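Local atomic coordinates of lipoteichoic acid primase (Listeria monocytogenes, PDB entry 4UOP), a protein that belongs to the sulfatase-like family of metal-dependent enzymes, its catalytic domain lying outside the cell and holding a magnesium ion. Residues Thr128-Pro140 / Tyr427-Asn439. Numbering follows the deposited sequence.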
# COMPACT_ATOMS: atom_id res chain seq x y z
N THR B 128 -12.10 -1.74 -2.01
CA THR B 128 -13.10 -2.72 -2.40
C THR B 128 -13.19 -3.83 -1.35
O THR B 128 -14.24 -4.44 -1.20
CB THR B 128 -12.85 -3.32 -3.81
OG1 THR B 128 -11.59 -3.98 -3.84
CG2 THR B 128 -12.89 -2.22 -4.86
N GLN B 129 -12.09 -4.08 -0.64
CA GLN B 129 -12.07 -5.06 0.46
C GLN B 129 -12.66 -4.44 1.71
O GLN B 129 -13.64 -4.92 2.25
CB GLN B 129 -10.64 -5.49 0.77
CG GLN B 129 -10.00 -6.34 -0.32
CD GLN B 129 -10.26 -7.82 -0.16
OE1 GLN B 129 -11.04 -8.25 0.71
NE2 GLN B 129 -9.59 -8.62 -0.98
N THR B 130 -12.06 -3.35 2.16
CA THR B 130 -12.41 -2.74 3.44
C THR B 130 -13.83 -2.19 3.50
O THR B 130 -14.45 -2.21 4.57
CB THR B 130 -11.41 -1.62 3.78
OG1 THR B 130 -10.08 -2.17 3.74
CG2 THR B 130 -11.67 -1.02 5.17
N TYR B 131 -14.35 -1.70 2.38
CA TYR B 131 -15.67 -1.05 2.40
C TYR B 131 -16.74 -1.78 1.60
O TYR B 131 -17.81 -1.24 1.32
CB TYR B 131 -15.52 0.40 1.95
CG TYR B 131 -14.61 1.18 2.86
CD1 TYR B 131 -15.01 1.53 4.14
CD2 TYR B 131 -13.32 1.54 2.45
CE1 TYR B 131 -14.18 2.24 4.98
CE2 TYR B 131 -12.48 2.25 3.29
CZ TYR B 131 -12.92 2.60 4.56
OH TYR B 131 -12.09 3.30 5.40
N GLY B 132 -16.48 -3.05 1.28
CA GLY B 132 -17.48 -3.89 0.64
C GLY B 132 -18.71 -4.17 1.49
O GLY B 132 -19.71 -4.65 0.97
N ASP B 133 -18.64 -3.85 2.78
CA ASP B 133 -19.78 -4.00 3.69
C ASP B 133 -20.61 -2.72 3.87
O ASP B 133 -21.48 -2.67 4.75
CB ASP B 133 -19.30 -4.50 5.07
CG ASP B 133 -18.35 -3.53 5.77
OD1 ASP B 133 -17.97 -2.49 5.17
OD2 ASP B 133 -17.97 -3.80 6.93
N ARG B 134 -20.36 -1.70 3.04
CA ARG B 134 -21.08 -0.44 3.14
C ARG B 134 -22.11 -0.27 2.03
O ARG B 134 -22.09 -0.99 1.02
CB ARG B 134 -20.12 0.75 3.09
CG ARG B 134 -18.94 0.69 4.04
CD ARG B 134 -19.33 0.41 5.48
NE ARG B 134 -18.13 0.29 6.32
CZ ARG B 134 -17.55 1.28 7.00
NH1 ARG B 134 -18.05 2.51 7.00
NH2 ARG B 134 -16.45 1.02 7.70
N VAL B 135 -23.02 0.67 2.25
CA VAL B 135 -23.93 1.12 1.21
C VAL B 135 -23.24 2.34 0.60
O VAL B 135 -23.19 3.42 1.20
CB VAL B 135 -25.31 1.52 1.76
CG1 VAL B 135 -26.24 1.94 0.63
CG2 VAL B 135 -25.91 0.36 2.55
N ILE B 136 -22.71 2.17 -0.61
CA ILE B 136 -21.88 3.18 -1.21
C ILE B 136 -22.62 3.93 -2.31
O ILE B 136 -23.03 3.32 -3.29
CB ILE B 136 -20.58 2.55 -1.80
CG1 ILE B 136 -19.87 1.69 -0.74
CG2 ILE B 136 -19.64 3.63 -2.29
CD1 ILE B 136 -18.71 0.87 -1.27
N PRO B 137 -22.79 5.26 -2.15
CA PRO B 137 -23.31 6.05 -3.24
C PRO B 137 -22.40 5.94 -4.46
O PRO B 137 -21.18 5.90 -4.31
CB PRO B 137 -23.32 7.48 -2.69
CG PRO B 137 -23.29 7.32 -1.20
CD PRO B 137 -22.48 6.09 -0.97
N SER B 138 -22.98 5.89 -5.65
CA SER B 138 -22.22 5.50 -6.81
C SER B 138 -22.93 5.80 -8.10
O SER B 138 -24.11 6.18 -8.13
CB SER B 138 -21.93 4.00 -6.75
OG SER B 138 -23.08 3.27 -7.12
N MET B 139 -22.18 5.62 -9.18
CA MET B 139 -22.72 5.77 -10.53
C MET B 139 -23.80 4.74 -10.83
O MET B 139 -24.87 5.11 -11.31
CB MET B 139 -21.58 5.73 -11.57
CG MET B 139 -22.04 5.66 -13.02
SD MET B 139 -20.88 6.40 -14.17
CE MET B 139 -19.44 5.36 -13.93
N PRO B 140 -23.53 3.43 -10.61
CA PRO B 140 -24.60 2.46 -10.86
C PRO B 140 -25.83 2.65 -9.97
O PRO B 140 -26.95 2.47 -10.43
CB PRO B 140 -23.93 1.10 -10.59
CG PRO B 140 -22.65 1.40 -9.91
CD PRO B 140 -22.25 2.76 -10.33
N TYR B 427 -10.69 14.41 3.41
CA TYR B 427 -12.14 14.40 3.34
C TYR B 427 -12.69 13.13 2.68
O TYR B 427 -13.62 12.53 3.19
CB TYR B 427 -12.66 15.63 2.61
CG TYR B 427 -12.88 16.83 3.51
CD1 TYR B 427 -11.88 17.29 4.36
CD2 TYR B 427 -14.10 17.51 3.50
CE1 TYR B 427 -12.08 18.39 5.18
CE2 TYR B 427 -14.31 18.62 4.31
CZ TYR B 427 -13.30 19.06 5.15
OH TYR B 427 -13.51 20.16 5.96
N SER B 428 -12.10 12.72 1.57
CA SER B 428 -12.52 11.49 0.90
C SER B 428 -12.35 10.29 1.83
O SER B 428 -13.27 9.48 1.97
CB SER B 428 -11.76 11.27 -0.42
OG SER B 428 -12.17 10.07 -1.05
N ASP B 429 -11.19 10.18 2.48
CA ASP B 429 -10.96 9.06 3.41
C ASP B 429 -12.00 9.07 4.55
O ASP B 429 -12.55 8.04 4.91
CB ASP B 429 -9.55 9.08 4.00
CG ASP B 429 -8.46 8.82 2.95
OD1 ASP B 429 -8.77 8.38 1.81
OD2 ASP B 429 -7.28 9.09 3.25
N SER B 430 -12.27 10.25 5.09
CA SER B 430 -13.23 10.38 6.20
C SER B 430 -14.65 10.06 5.74
O SER B 430 -15.40 9.33 6.42
CB SER B 430 -13.16 11.79 6.80
OG SER B 430 -14.25 12.03 7.67
N TYR B 431 -15.03 10.60 4.60
CA TYR B 431 -16.35 10.36 4.02
C TYR B 431 -16.59 8.87 3.78
O TYR B 431 -17.65 8.32 4.15
CB TYR B 431 -16.48 11.15 2.72
CG TYR B 431 -17.64 10.73 1.87
CD1 TYR B 431 -18.95 11.04 2.23
CD2 TYR B 431 -17.43 10.00 0.71
CE1 TYR B 431 -20.02 10.64 1.44
CE2 TYR B 431 -18.49 9.60 -0.08
CZ TYR B 431 -19.78 9.92 0.29
OH TYR B 431 -20.82 9.51 -0.51
N VAL B 432 -15.63 8.20 3.17
CA VAL B 432 -15.76 6.78 2.85
C VAL B 432 -15.82 5.96 4.14
O VAL B 432 -16.60 5.02 4.25
CB VAL B 432 -14.59 6.27 1.98
CG1 VAL B 432 -14.62 4.76 1.87
CG2 VAL B 432 -14.65 6.90 0.59
N ASN B 433 -14.99 6.33 5.11
CA ASN B 433 -14.97 5.62 6.38
C ASN B 433 -16.27 5.74 7.17
O ASN B 433 -16.62 4.83 7.92
CB ASN B 433 -13.79 6.08 7.24
CG ASN B 433 -13.36 5.03 8.24
OD1 ASN B 433 -13.06 3.89 7.87
ND2 ASN B 433 -13.36 5.39 9.52
N ASN B 434 -16.99 6.83 6.99
CA ASN B 434 -18.28 7.06 7.67
C ASN B 434 -19.53 6.54 6.93
O ASN B 434 -20.64 6.76 7.39
CB ASN B 434 -18.44 8.55 7.97
CG ASN B 434 -17.45 9.05 9.00
OD1 ASN B 434 -17.07 8.32 9.92
ND2 ASN B 434 -17.04 10.30 8.87
N LEU B 435 -19.36 5.85 5.80
CA LEU B 435 -20.52 5.32 5.06
C LEU B 435 -21.26 4.27 5.89
O LEU B 435 -20.63 3.47 6.58
CB LEU B 435 -20.09 4.71 3.72
CG LEU B 435 -19.57 5.70 2.69
CD1 LEU B 435 -19.01 4.95 1.49
CD2 LEU B 435 -20.64 6.68 2.27
N PRO B 436 -22.59 4.24 5.80
CA PRO B 436 -23.36 3.29 6.60
C PRO B 436 -23.15 1.83 6.20
O PRO B 436 -22.82 1.53 5.05
CB PRO B 436 -24.82 3.70 6.35
CG PRO B 436 -24.80 4.45 5.06
CD PRO B 436 -23.46 5.12 4.99
N LEU B 437 -23.34 0.94 7.17
CA LEU B 437 -23.23 -0.49 6.94
C LEU B 437 -24.46 -1.02 6.22
O LEU B 437 -25.58 -0.54 6.44
CB LEU B 437 -23.03 -1.21 8.27
CG LEU B 437 -21.68 -0.96 8.96
CD1 LEU B 437 -21.76 -1.29 10.44
CD2 LEU B 437 -20.57 -1.78 8.30
N ARG B 438 -24.25 -2.01 5.35
CA ARG B 438 -25.36 -2.67 4.62
C ARG B 438 -26.32 -3.47 5.51
O ARG B 438 -27.50 -3.58 5.17
CB ARG B 438 -24.81 -3.59 3.53
CG ARG B 438 -24.26 -2.85 2.32
CD ARG B 438 -23.32 -3.72 1.50
NE ARG B 438 -24.02 -4.83 0.87
CZ ARG B 438 -23.41 -5.90 0.35
NH1 ARG B 438 -22.09 -6.02 0.36
NH2 ARG B 438 -24.15 -6.87 -0.19
N ASN B 439 -25.83 -4.03 6.61
CA ASN B 439 -26.69 -4.84 7.49
C ASN B 439 -27.70 -4.01 8.28
O ASN B 439 -28.91 -4.07 8.04
CB ASN B 439 -25.86 -5.73 8.43
CG ASN B 439 -25.13 -4.94 9.50
OD1 ASN B 439 -25.65 -3.97 10.07
ND2 ASN B 439 -23.91 -5.37 9.80
O HOH W 1 -11.26 5.68 4.20
O HOH W 2 -23.03 -4.29 6.35
O HOH W 3 -19.73 7.70 -3.01
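Arg134 NH1 grips two carbonyls at and just past the end of helix 412-433: Leu435 O at 2.8 Å, met in its carbonyl plane on a lone pair, and Asn433 O at 2.9 Å, approached from above the carbonyl plane. A bend at chi2 (-52°) turns the guanidinium back toward these carbonyls, which meet its edge. The edge of the Tyr131 ring, at CD1, stands over one face of the guanidinium and with the two NH1 bonds restrains its rotation; Asp133 OD1 adds a salt bridge to Arg134 NE whose hydrogen bond is weak. Tyr131 OH donates to Asn433 OD1 at 2.7 Å, ring and amide planes being nearly perpendicular (86°), while a water joins the same hydroxyl to Asp429 O.

Val135 N reaches Pro436 O at 2.9 Å, and Arg438 N bonds Asp133 O almost straight (N-H...O 171°). Arg438 NH1 takes Gly132 O in the guanidinium plane, whereas the buried Arg134 O has no polar partner.

Val432 CG1 sits over the Tyr131 ring in a CH-pi contact, 3.5 Å from its centroid, and Leu435 spreads its methyls, CD1 to Ile136 CG1 and CD2 to Pro137 CD (3.8 Å). The bonds flanking Arg134 and Leu437, its non-hydrogen-bonded pair, define a single antiparallel beta bridge that lays the extended C-terminal tail along a type I turn and loop of the sulfatase-like alpha/beta domain.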